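Putative enoyl-CoA hydratase/isomerase (Bordetella parapertussis, PDB 3ISA) is probably a crotonase-fold enzyme of the enoyl-CoA hydratase/isomerase family, acting on acyl-CoA thioesters, although its own substrate is not established. Local coordinates at residues D[93-98]-D[211-216]; D[98-103]-D[195-200]; D[116-121]-D[174-179]; D[122-127]-D[187-192]. All coordinates share one frame; numbering follows the deposited sequence.

How the interactions relate
The four contacts form a connected network across one crotonase-type subunit. Interactions 2 and 4 share helix 186-197 and lie on neighbouring strands of one sheet, centres about 13 Å apart; Trp122 N to Thr101 O and Ala103 N to Trp122 O, both 2.9 Å, join them. Interactions 3 and 4, centres about 11 Å apart, are linked by the 2.7 Å bond from Arg123 NE to Phe176 O; interactions 3 and 2, centres about 15 Å apart, meet where Thr101 OG1 lies 2.9 Å from Lys121 N. Interaction 1 shares Pro98 with interaction 2 and reaches interaction 3 through Lys121 NZ on Ala95 O, also 2.9 Å. Interactions 1 and 4 stay apart, with nearest atoms about 9 Å from each other.

Interaction 1: residues D[93-98]-D[211-216]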
loop_
_atom_site.group_PDB
_atom_site.type_symbol
_atom_site.label_atom_id
_atom_site.label_comp_id
_atom_site.label_asym_id
_atom_site.label_seq_id
_atom_site.Cartn_x
_atom_site.Cartn_y
_atom_site.Cartn_z
ATOM N N ARG D 93 -1.869 -13.334 16.980
ATOM C CA ARG D 93 -3.165 -13.415 17.648
ATOM C C ARG D 93 -3.197 -12.521 18.888
ATOM O O ARG D 93 -4.162 -11.802 19.103
ATOM C CB ARG D 93 -3.462 -14.856 18.057
ATOM C CG ARG D 93 -4.115 -15.678 16.970
ATOM C CD ARG D 93 -3.689 -17.107 17.143
ATOM N NE ARG D 93 -4.736 -18.084 16.861
ATOM C CZ ARG D 93 -4.861 -18.741 15.718
ATOM N NH1 ARG D 93 -5.826 -19.632 15.582
ATOM N NH2 ARG D 93 -4.024 -18.515 14.714
ATOM N N VAL D 94 -2.125 -12.557 19.673
ATOM C CA VAL D 94 -2.014 -11.699 20.868
ATOM C C VAL D 94 -1.913 -10.211 20.461
ATOM O O VAL D 94 -2.671 -9.364 20.981
ATOM C CB VAL D 94 -0.843 -12.138 21.770
ATOM C CG1 VAL D 94 -0.709 -11.200 23.002
ATOM C CG2 VAL D 94 -1.025 -13.604 22.197
ATOM N N ALA D 95 -1.024 -9.914 19.508
ATOM C CA ALA D 95 -0.813 -8.527 19.026
ATOM C C ALA D 95 -2.071 -7.867 18.475
ATOM O O ALA D 95 -2.332 -6.688 18.758
ATOM C CB ALA D 95 0.304 -8.462 18.007
ATOM N N GLY D 96 -2.839 -8.629 17.699
ATOM C CA GLY D 96 -4.071 -8.143 17.065
ATOM C C GLY D 96 -5.341 -8.431 17.866
ATOM O O GLY D 96 -6.441 -8.390 17.322
ATOM N N SER D 97 -5.194 -8.714 19.156
ATOM C CA SER D 97 -6.335 -9.118 19.994
ATOM C C SER D 97 -7.372 -7.978 20.120
ATOM O O SER D 97 -6.997 -6.826 20.336
ATOM C CB SER D 97 -5.863 -9.524 21.383
ATOM O OG SER D 97 -6.931 -10.034 22.172
ATOM N N PRO D 98 -8.666 -8.312 20.011
ATOM C CA PRO D 98 -9.741 -7.382 20.397
ATOM C C PRO D 98 -9.761 -7.117 21.906
ATOM O O PRO D 98 -10.360 -6.131 22.344
ATOM C CB PRO D 98 -11.018 -8.126 19.981
ATOM C CG PRO D 98 -10.557 -9.189 19.003
ATOM C CD PRO D 98 -9.201 -9.585 19.492
ATOM N N VAL D 211 -8.178 -0.198 14.460
ATOM C CA VAL D 211 -7.821 1.126 13.911
ATOM C C VAL D 211 -6.428 1.609 14.363
ATOM O O VAL D 211 -5.658 2.161 13.559
ATOM C CB VAL D 211 -8.956 2.156 14.240
ATOM C CG1 VAL D 211 -8.536 3.576 13.961
ATOM C CG2 VAL D 211 -10.205 1.818 13.454
ATOM N N LEU D 212 -6.077 1.369 15.623
ATOM C CA LEU D 212 -4.772 1.786 16.135
ATOM C C LEU D 212 -3.555 1.011 15.612
ATOM O O LEU D 212 -2.462 1.572 15.517
ATOM C CB LEU D 212 -4.749 1.769 17.673
ATOM C CG LEU D 212 -5.623 2.808 18.398
ATOM C CD1 LEU D 212 -5.593 2.556 19.900
ATOM C CD2 LEU D 212 -5.207 4.245 18.076
ATOM N N ARG D 213 -3.737 -0.270 15.302
ATOM C CA ARG D 213 -2.623 -1.184 15.026
ATOM C C ARG D 213 -2.019 -1.020 13.628
ATOM O O ARG D 213 -2.756 -0.895 12.648
ATOM C CB ARG D 213 -3.094 -2.632 15.233
ATOM C CG ARG D 213 -2.028 -3.690 15.035
ATOM C CD ARG D 213 -2.509 -5.046 15.505
ATOM N NE ARG D 213 -1.441 -6.035 15.412
ATOM C CZ ARG D 213 -1.426 -7.057 14.562
ATOM N NH1 ARG D 213 -2.440 -7.254 13.724
ATOM N NH2 ARG D 213 -0.395 -7.891 14.560
ATOM N N ASP D 214 -0.677 -1.044 13.559
ATOM C CA ASP D 214 0.072 -1.137 12.297
ATOM C C ASP D 214 0.117 -2.623 11.910
ATOM O O ASP D 214 0.922 -3.385 12.455
ATOM C CB ASP D 214 1.505 -0.594 12.493
ATOM C CG ASP D 214 2.266 -0.425 11.179
ATOM O OD1 ASP D 214 1.707 -0.739 10.105
ATOM O OD2 ASP D 214 3.431 0.041 11.229
ATOM N N ASP D 215 -0.738 -3.035 10.983
ATOM C CA ASP D 215 -0.804 -4.435 10.604
ATOM C C ASP D 215 0.218 -4.751 9.495
ATOM O O ASP D 215 0.031 -4.365 8.343
ATOM C CB ASP D 215 -2.239 -4.790 10.186
ATOM C CG ASP D 215 -2.378 -6.197 9.626
ATOM O OD1 ASP D 215 -1.452 -7.023 9.778
ATOM O OD2 ASP D 215 -3.435 -6.484 9.021
ATOM N N HIS D 216 1.293 -5.443 9.863
ATOM C CA HIS D 216 2.210 -6.046 8.876
ATOM C C HIS D 216 2.368 -7.552 9.137
ATOM O O HIS D 216 3.476 -8.095 9.042
ATOM C CB HIS D 216 3.566 -5.309 8.833
ATOM C CG HIS D 216 4.013 -4.803 10.166
ATOM N ND1 HIS D 216 4.481 -5.637 11.157
ATOM C CD2 HIS D 216 4.026 -3.554 10.688
ATOM C CE1 HIS D 216 4.761 -4.925 12.234
ATOM N NE2 HIS D 216 4.502 -3.658 11.973
#
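A helix C-terminus receives an arginine here: the end of helix 77-95, at Ala95, and Gly96, the first residue beyond it, meet the side chain of Arg213, which begins the loop after helix 202-212. The guanidinium lies over the Ala95-Gly96 peptide almost flat, the two planes tilted by only about 17°, with Gly96 N 3.7 Å above the guanidinium plane and over its centre. Arg213 NE is 3.5 Å from Ala95 O, yet no hydrogen bond joins them. With CG turned opposite the backbone N (chi1 -178°) and the chain extended as far as NE, the side chain spans a 7.4 Å gap between Gly96 CA and Arg213 CA. In this part of the crotonase-type subunit, the contact ties the helix leading into strand 100-105 to the C-terminal helices. Glycine suits position 96 because a beta carbon there would crowd Arg213 NH1, at about 3.0 Å in the conformer described, while the small Ala95 places its CB 3.6 Å from Arg213 NH2. Arg213 was deposited in two conformers, and this geometry is that of one. Its NH2 is held by a salt bridge to Asp217, and Ala95 O accepts a hydrogen bond from Lys121 NZ.

Interaction 2: residues D[98-103]-D[195-200]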
loop_
_atom_site.group_PDB
_atom_site.type_symbol
_atom_site.label_atom_id
_atom_site.label_comp_id
_atom_site.label_asym_id
_atom_site.label_seq_id
_atom_site.Cartn_x
_atom_site.Cartn_y
_atom_site.Cartn_z
ATOM N N PRO D 98 -8.666 -8.312 20.011
ATOM C CA PRO D 98 -9.741 -7.382 20.397
ATOM C C PRO D 98 -9.761 -7.117 21.906
ATOM O O PRO D 98 -10.360 -6.131 22.344
ATOM C CB PRO D 98 -11.018 -8.126 19.981
ATOM C CG PRO D 98 -10.557 -9.189 19.003
ATOM C CD PRO D 98 -9.201 -9.585 19.492
ATOM N N SER D 99 -9.167 -8.010 22.698
ATOM C CA SER D 99 -9.022 -7.769 24.143
ATOM C C SER D 99 -7.882 -6.792 24.376
ATOM O O SER D 99 -6.917 -6.775 23.617
ATOM C CB SER D 99 -8.665 -9.053 24.883
ATOM O OG SER D 99 -9.578 -10.110 24.621
ATOM N N LEU D 100 -7.968 -5.997 25.442
ATOM C CA LEU D 100 -6.768 -5.332 25.962
ATOM C C LEU D 100 -5.833 -6.451 26.454
ATOM O O LEU D 100 -6.299 -7.487 26.950
ATOM C CB LEU D 100 -7.108 -4.400 27.122
ATOM C CG LEU D 100 -5.940 -3.654 27.791
ATOM C CD1 LEU D 100 -5.179 -2.792 26.732
ATOM C CD2 LEU D 100 -6.430 -2.799 28.938
ATOM N N THR D 101 -4.527 -6.259 26.300
ATOM C CA THR D 101 -3.556 -7.268 26.750
ATOM C C THR D 101 -2.529 -6.628 27.672
ATOM O O THR D 101 -2.081 -5.497 27.426
ATOM C CB THR D 101 -2.863 -7.932 25.557
ATOM O OG1 THR D 101 -2.254 -6.914 24.743
ATOM C CG2 THR D 101 -3.917 -8.717 24.711
ATOM N N LEU D 102 -2.175 -7.359 28.730
ATOM C CA LEU D 102 -1.246 -6.902 29.750
ATOM C C LEU D 102 -0.211 -7.990 30.021
ATOM O O LEU D 102 -0.555 -9.148 30.288
ATOM C CB LEU D 102 -2.006 -6.539 31.045
ATOM C CG LEU D 102 -1.225 -6.329 32.365
ATOM C CD1 LEU D 102 -0.318 -5.134 32.255
ATOM C CD2 LEU D 102 -2.165 -6.129 33.544
ATOM N N ALA D 103 1.059 -7.621 29.988
ATOM C CA ALA D 103 2.109 -8.576 30.302
ATOM C C ALA D 103 2.908 -8.075 31.499
ATOM O O ALA D 103 3.135 -6.877 31.640
ATOM C CB ALA D 103 3.004 -8.800 29.117
ATOM N N GLU D 195 -10.373 -2.303 34.468
ATOM C CA GLU D 195 -11.211 -1.106 34.384
ATOM C C GLU D 195 -11.108 -0.405 33.016
ATOM O O GLU D 195 -12.128 -0.052 32.415
ATOM C CB GLU D 195 -10.826 -0.137 35.503
ATOM C CG GLU D 195 -11.881 0.929 35.786
ATOM C CD GLU D 195 -11.440 1.928 36.853
ATOM O OE1 GLU D 195 -10.773 1.514 37.832
ATOM O OE2 GLU D 195 -11.770 3.127 36.712
ATOM N N ALA D 196 -9.880 -0.237 32.524
ATOM C CA ALA D 196 -9.641 0.368 31.193
ATOM C C ALA D 196 -10.239 -0.491 30.073
ATOM O O ALA D 196 -10.872 0.035 29.160
ATOM C CB ALA D 196 -8.148 0.569 30.962
ATOM N N ALA D 197 -10.061 -1.813 30.170
ATOM C CA ALA D 197 -10.546 -2.747 29.148
ATOM C C ALA D 197 -12.056 -2.687 29.020
ATOM O O ALA D 197 -12.585 -2.606 27.913
ATOM C CB ALA D 197 -10.096 -4.175 29.463
ATOM N N THR D 198 -12.739 -2.643 30.162
ATOM C CA THR D 198 -14.203 -2.637 30.190
ATOM C C THR D 198 -14.834 -1.254 30.027
ATOM O O THR D 198 -16.061 -1.137 30.067
ATOM C CB THR D 198 -14.749 -3.263 31.488
ATOM O OG1 THR D 198 -14.232 -2.544 32.613
ATOM C CG2 THR D 198 -14.340 -4.739 31.601
ATOM N N ALA D 199 -14.015 -0.221 29.837
ATOM C CA ALA D 199 -14.530 1.130 29.669
ATOM C C ALA D 199 -15.320 1.281 28.356
ATOM O O ALA D 199 -16.141 2.187 28.225
ATOM C CB ALA D 199 -13.399 2.149 29.751
ATOM N N LEU D 200 -15.079 0.381 27.400
ATOM C CA LEU D 200 -15.808 0.387 26.132
ATOM C C LEU D 200 -16.491 -0.957 25.907
ATOM O O LEU D 200 -16.064 -1.970 26.460
ATOM C CB LEU D 200 -14.852 0.656 24.971
ATOM C CG LEU D 200 -13.952 1.898 25.014
ATOM C CD1 LEU D 200 -13.063 1.938 23.753
ATOM C CD2 LEU D 200 -14.823 3.178 25.162
#
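The CB methylene of Leu100 meets the CB methyl of Ala197 at 3.8 Å; both CB atoms lean toward the other segment, their bonds from CA at a wide angle and not head-on. The leucine branch then folds over the helix end. A chi1 of 179° sets CG trans to N, and chi2 of 58° brings CD2 alongside the alanine pair. Leu100 CD2 sits 4.0 Å from both Ala197 CB and Ala197 N, and it grazes Ala196 CB at 4.3 Å. The contact is purely apolar, with no hydrogen bond crossing it. Alanine fits both helix positions because a single methyl lets the strand and the last turn of the helix come close, Leu100 CA and Ala197 CA being 5.6 Å apart; leucine supplies the branched bulk that fills the angle between them. A type I beta turn from Ala197 to Leu200 leads on to helix 202-212. The seam thus joins the start of strand 100-105, one of the parallel strands in the sheet of this crotonase-type fold, to the C-terminal end of helix 186-197. Leu53 of adjacent strand 53-58 touches Leu100 and Ala197, Trp122 of strand 122-125 flanks Leu100 and Ala196, and Leu157 of the second subunit packs on Leu100.

Interaction 3: residues D[116-121]-D[174-179]; sequences LFAACK and IGFVRD
Phe117 and Phe176 make an aromatic pair, centroids 5.6 Å apart and planes inclined at 56°, so the rings meet obliquely. Phe117 CD2 lies 3.6 Å from Phe176 CE2. In both residues the ring leaves CB on the side of the carbonyl carbon (chi1 -173° and -168°), which sends the two rings into the space between helix 112-119 and the loop 174-179. Aliphatic contacts flank the pair. Ala118 CB reaches the edge of the Phe176 ring, near its plane, 3.6 Å from Phe176 CE1, and Val177 CG1 meets the edge of the Phe117 ring 3.7 Å from Phe117 CE2. The small alanine suits the place beside the large ring, while the branched valine extends the contact along the same edge of Phe117, from CE2 to CZ. Polar links between the segments are slight: a water accepting from Arg178 NH2 may also donate to Lys121 O, but that second bond, 3.4 Å, is weak. A Schellman motif at Gly175 ends helix 168-173 and turns the chain into this loop. The cluster belongs to the aromatic core of the subunit: Phe131 of strand 130-132 and Phe147 of helix 144-151 meet Phe176 edge-to-face, Phe131 also touches the Phe117 ring, and Ala103 and Ala105 of strand 100-105 lie against Phe117.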
loop_
_atom_site.group_PDB
_atom_site.type_symbol
_atom_site.label_atom_id
_atom_site.label_comp_id
_atom_site.label_asym_id
_atom_site.label_seq_id
_atom_site.Cartn_x
_atom_site.Cartn_y
_atom_site.Cartn_z
ATOM N N LEU D 116 6.525 -12.330 23.055
ATOM C CA LEU D 116 5.193 -12.503 23.620
ATOM C C LEU D 116 4.844 -11.307 24.500
ATOM O O LEU D 116 3.743 -10.755 24.406
ATOM C CB LEU D 116 5.105 -13.826 24.381
ATOM C CG LEU D 116 3.773 -14.085 25.112
ATOM C CD1 LEU D 116 2.574 -14.037 24.141
ATOM C CD2 LEU D 116 3.884 -15.433 25.827
ATOM N N PHE D 117 5.804 -10.916 25.335
ATOM C CA PHE D 117 5.734 -9.709 26.133
ATOM C C PHE D 117 5.462 -8.468 25.250
ATOM O O PHE D 117 4.528 -7.698 25.530
ATOM C CB PHE D 117 7.061 -9.573 26.905
ATOM C CG PHE D 117 7.081 -8.452 27.894
ATOM C CD1 PHE D 117 6.452 -8.595 29.129
ATOM C CD2 PHE D 117 7.766 -7.265 27.613
ATOM C CE1 PHE D 117 6.454 -7.555 30.057
ATOM C CE2 PHE D 117 7.793 -6.226 28.540
ATOM C CZ PHE D 117 7.136 -6.379 29.776
ATOM N N ALA D 118 6.242 -8.318 24.169
ATOM C CA ALA D 118 6.114 -7.196 23.208
ATOM C C ALA D 118 4.740 -7.112 22.540
ATOM O O ALA D 118 4.245 -6.012 22.278
ATOM C CB ALA D 118 7.221 -7.272 22.130
ATOM N N ALA D 119 4.134 -8.280 22.272
ATOM C CA ALA D 119 2.821 -8.382 21.619
ATOM C C ALA D 119 1.691 -7.802 22.483
ATOM O O ALA D 119 0.620 -7.475 21.977
ATOM C CB ALA D 119 2.523 -9.849 21.259
ATOM N N CYS D 120 1.936 -7.690 23.788
ATOM C CA CYS D 120 0.944 -7.146 24.716
ATOM C C CYS D 120 1.007 -5.629 24.771
ATOM O O CYS D 120 2.090 -5.071 24.667
ATOM C CB CYS D 120 1.158 -7.717 26.110
ATOM S SG CYS D 120 0.831 -9.482 26.164
ATOM N N LYS D 121 -0.152 -4.985 24.942
ATOM C CA LYS D 121 -0.270 -3.533 24.831
ATOM C C LYS D 121 0.222 -2.802 26.079
ATOM O O LYS D 121 0.916 -1.789 25.957
ATOM C CB LYS D 121 -1.707 -3.135 24.518
ATOM C CG LYS D 121 -2.253 -3.663 23.160
ATOM C CD LYS D 121 -1.532 -3.007 21.961
ATOM C CE LYS D 121 -1.669 -3.824 20.651
ATOM N NZ LYS D 121 -0.810 -5.076 20.621
ATOM N N ILE D 174 13.365 3.427 26.432
ATOM C CA ILE D 174 13.006 3.257 25.027
ATOM C C ILE D 174 11.502 3.016 24.788
ATOM O O ILE D 174 11.067 2.880 23.637
ATOM C CB ILE D 174 13.879 2.160 24.365
ATOM C CG1 ILE D 174 13.526 0.774 24.924
ATOM C CG2 ILE D 174 15.367 2.478 24.573
ATOM C CD1 ILE D 174 14.402 -0.364 24.400
ATOM N N GLY D 175 10.717 2.973 25.869
ATOM C CA GLY D 175 9.265 2.798 25.777
ATOM C C GLY D 175 8.820 1.352 25.594
ATOM O O GLY D 175 7.664 1.092 25.238
ATOM N N PHE D 176 9.730 0.414 25.856
ATOM C CA PHE D 176 9.404 -1.010 25.807
ATOM C C PHE D 176 8.517 -1.428 26.996
ATOM O O PHE D 176 7.707 -2.344 26.876
ATOM C CB PHE D 176 10.672 -1.874 25.687
ATOM C CG PHE D 176 10.392 -3.325 25.347
ATOM C CD1 PHE D 176 9.714 -3.665 24.175
ATOM C CD2 PHE D 176 10.802 -4.341 26.193
ATOM C CE1 PHE D 176 9.443 -5.008 23.867
ATOM C CE2 PHE D 176 10.533 -5.687 25.900
ATOM C CZ PHE D 176 9.851 -6.020 24.733
ATOM N N VAL D 177 8.679 -0.767 28.145
ATOM C CA VAL D 177 7.754 -0.971 29.276
ATOM C C VAL D 177 7.106 0.357 29.668
ATOM O O VAL D 177 7.710 1.423 29.489
ATOM C CB VAL D 177 8.408 -1.689 30.512
ATOM C CG1 VAL D 177 8.874 -3.101 30.144
ATOM C CG2 VAL D 177 9.563 -0.893 31.095
ATOM N N ARG D 178 5.866 0.288 30.155
ATOM C CA ARG D 178 5.141 1.461 30.657
ATOM C C ARG D 178 5.856 1.997 31.875
ATOM O O ARG D 178 6.058 3.203 32.019
ATOM C CB ARG D 178 3.725 1.082 31.082
ATOM C CG ARG D 178 2.696 1.267 30.024
ATOM C CD ARG D 178 1.410 0.533 30.381
ATOM N NE ARG D 178 0.441 1.373 31.091
ATOM C CZ ARG D 178 -0.471 2.145 30.498
ATOM N NH1 ARG D 178 -1.315 2.864 31.230
ATOM N NH2 ARG D 178 -0.538 2.202 29.173
ATOM N N ASP D 179 6.235 1.071 32.746
ATOM C CA ASP D 179 6.907 1.393 33.980
ATOM C C ASP D 179 7.464 0.127 34.581
ATOM O O ASP D 179 7.139 -0.990 34.151
ATOM C CB ASP D 179 5.948 2.060 34.975
ATOM C CG ASP D 179 6.618 3.182 35.757
ATOM O OD1 ASP D 179 7.682 2.939 36.378
ATOM O OD2 ASP D 179 6.082 4.311 35.733
HETATM O O HOH W 1 0.926 1.340 27.347
#

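Interaction 4: residues D[122-127]-D[187-192]; sequences WRYCTP and PALIDA
Tyr124 OH, at the far end of a ring pressed against Leu189, is hydrogen-bonded to Arg178 NE, while Leu189 CD2 lies 3.9 Å from the same oxygen. The tyrosine is thus held at its polar tip and packed along its ring. Leu189 CD1 sits over one face of that ring, 3.7 Å from the centroid and 14° off the normal, a CH-pi contact. The other methyl follows the ring outward, with Leu189 CD2 3.8 Å from Tyr124 CZ, so the fork of the leucine spans the ring from CG to the hydroxyl end. Each CG points away from its own carbonyl carbon (chi1 -68° for Tyr124), which sends both side chains into the gap between strand 122-125 and helix 186-197; the Tyr124 chi2 of -90° turns the ring face to Leu189. Ala192, about one turn further along the helix, is approached more loosely by Trp122: Trp122 CZ3 stands 4.2 Å from the backbone C of Ala192, at an oblique angle to the indole plane. Alanine suits that place because its small side chain lets the broad indole come up against the helix backbone, and Trp122 also makes a cation-pi contact with Arg178. This is helix-on-sheet packing of the crotonase-type fold. Its chemistry implies dispersion and CH-pi attraction between strand and helix, while one arginine, bonding the phenol and lying at the indole, probably holds both aromatic groups in position.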
loop_
_atom_site.group_PDB
_atom_site.type_symbol
_atom_site.label_atom_id
_atom_site.label_comp_id
_atom_site.label_asym_id
_atom_site.label_seq_id
_atom_site.Cartn_x
_atom_site.Cartn_y
_atom_site.Cartn_z
ATOM N N TRP D 122 -0.155 -3.294 27.260
ATOM C CA TRP D 122 0.345 -2.745 28.537
ATOM C C TRP D 122 1.473 -3.654 29.018
ATOM O O TRP D 122 1.282 -4.863 29.193
ATOM C CB TRP D 122 -0.784 -2.656 29.579
ATOM C CG TRP D 122 -1.821 -1.567 29.369
ATOM C CD1 TRP D 122 -2.201 -0.992 28.182
ATOM C CD2 TRP D 122 -2.615 -0.942 30.383
ATOM N NE1 TRP D 122 -3.180 -0.047 28.403
ATOM C CE2 TRP D 122 -3.454 -0.001 29.744
ATOM C CE3 TRP D 122 -2.700 -1.085 31.776
ATOM C CZ2 TRP D 122 -4.361 0.796 30.452
ATOM C CZ3 TRP D 122 -3.600 -0.285 32.480
ATOM C CH2 TRP D 122 -4.424 0.627 31.812
ATOM N N ARG D 123 2.666 -3.094 29.194
ATOM C CA ARG D 123 3.827 -3.907 29.523
ATOM C C ARG D 123 4.542 -3.344 30.743
ATOM O O ARG D 123 4.934 -2.177 30.751
ATOM C CB ARG D 123 4.792 -3.979 28.330
ATOM C CG ARG D 123 4.160 -4.461 27.034
ATOM C CD ARG D 123 5.134 -4.375 25.858
ATOM N NE ARG D 123 5.492 -2.999 25.510
ATOM C CZ ARG D 123 4.733 -2.169 24.789
ATOM N NH1 ARG D 123 5.154 -0.928 24.535
ATOM N NH2 ARG D 123 3.554 -2.567 24.317
ATOM N N TYR D 124 4.693 -4.186 31.765
ATOM C CA TYR D 124 5.367 -3.797 33.006
ATOM C C TYR D 124 6.403 -4.850 33.351
ATOM O O TYR D 124 6.242 -6.026 33.011
ATOM C CB TYR D 124 4.363 -3.680 34.163
ATOM C CG TYR D 124 3.386 -2.531 34.049
ATOM C CD1 TYR D 124 3.687 -1.277 34.593
ATOM C CD2 TYR D 124 2.151 -2.700 33.426
ATOM C CE1 TYR D 124 2.787 -0.220 34.500
ATOM C CE2 TYR D 124 1.248 -1.653 33.322
ATOM C CZ TYR D 124 1.571 -0.417 33.865
ATOM O OH TYR D 124 0.681 0.622 33.765
ATOM N N CYS D 125 7.471 -4.442 34.033
ATOM C CA CYS D 125 8.416 -5.425 34.542
ATOM C C CYS D 125 8.956 -5.028 35.917
ATOM O O CYS D 125 8.806 -3.883 36.330
ATOM C CB CYS D 125 9.557 -5.668 33.551
ATOM S SG CYS D 125 10.710 -4.292 33.349
ATOM N N THR D 126 9.556 -5.985 36.616
ATOM C CA THR D 126 10.256 -5.713 37.873
ATOM C C THR D 126 11.539 -4.917 37.573
ATOM O O THR D 126 12.100 -5.055 36.486
ATOM C CB THR D 126 10.604 -7.019 38.635
ATOM O OG1 THR D 126 11.319 -7.920 37.774
ATOM C CG2 THR D 126 9.347 -7.687 39.196
ATOM N N PRO D 127 12.010 -4.074 38.527
ATOM C CA PRO D 127 13.252 -3.306 38.294
ATOM C C PRO D 127 14.481 -4.162 37.985
ATOM O O PRO D 127 15.425 -3.671 37.371
ATOM C CB PRO D 127 13.469 -2.570 39.623
ATOM C CG PRO D 127 12.142 -2.497 40.245
ATOM C CD PRO D 127 11.418 -3.752 39.839
ATOM N N PRO D 187 -1.207 -6.951 41.299
ATOM C CA PRO D 187 -2.679 -6.992 41.404
ATOM C C PRO D 187 -3.402 -5.665 41.124
ATOM O O PRO D 187 -4.415 -5.673 40.420
ATOM C CB PRO D 187 -2.916 -7.468 42.851
ATOM C CG PRO D 187 -1.731 -8.327 43.129
ATOM C CD PRO D 187 -0.589 -7.541 42.511
ATOM N N ALA D 188 -2.879 -4.549 41.639
ATOM C CA ALA D 188 -3.457 -3.228 41.376
ATOM C C ALA D 188 -3.386 -2.825 39.890
ATOM O O ALA D 188 -4.328 -2.208 39.355
ATOM C CB ALA D 188 -2.807 -2.164 42.257
ATOM N N LEU D 189 -2.284 -3.182 39.232
ATOM C CA LEU D 189 -2.129 -2.929 37.791
ATOM C C LEU D 189 -3.149 -3.723 36.978
ATOM O O LEU D 189 -3.695 -3.223 35.989
ATOM C CB LEU D 189 -0.704 -3.250 37.326
ATOM C CG LEU D 189 0.424 -2.330 37.804
ATOM C CD1 LEU D 189 1.768 -2.888 37.326
ATOM C CD2 LEU D 189 0.224 -0.896 37.335
ATOM N N ILE D 190 -3.418 -4.950 37.415
ATOM C CA ILE D 190 -4.406 -5.802 36.747
ATOM C C ILE D 190 -5.802 -5.199 36.877
ATOM O O ILE D 190 -6.544 -5.091 35.883
ATOM C CB ILE D 190 -4.361 -7.257 37.273
ATOM C CG1 ILE D 190 -3.027 -7.893 36.877
ATOM C CG2 ILE D 190 -5.556 -8.079 36.716
ATOM C CD1 ILE D 190 -2.727 -9.233 37.553
ATOM N N ASP D 191 -6.141 -4.769 38.093
ATOM C CA ASP D 191 -7.416 -4.101 38.341
ATOM C C ASP D 191 -7.571 -2.847 37.478
ATOM O O ASP D 191 -8.645 -2.623 36.908
ATOM C CB ASP D 191 -7.571 -3.750 39.830
ATOM C CG ASP D 191 -7.832 -4.978 40.718
ATOM O OD1 ASP D 191 -8.217 -6.055 40.208
ATOM O OD2 ASP D 191 -7.656 -4.856 41.951
ATOM N N ALA D 192 -6.504 -2.049 37.363
ATOM C CA ALA D 192 -6.542 -0.836 36.541
ATOM C C ALA D 192 -6.740 -1.182 35.059
ATOM O O ALA D 192 -7.525 -0.525 34.358
ATOM C CB ALA D 192 -5.272 -0.003 36.735
#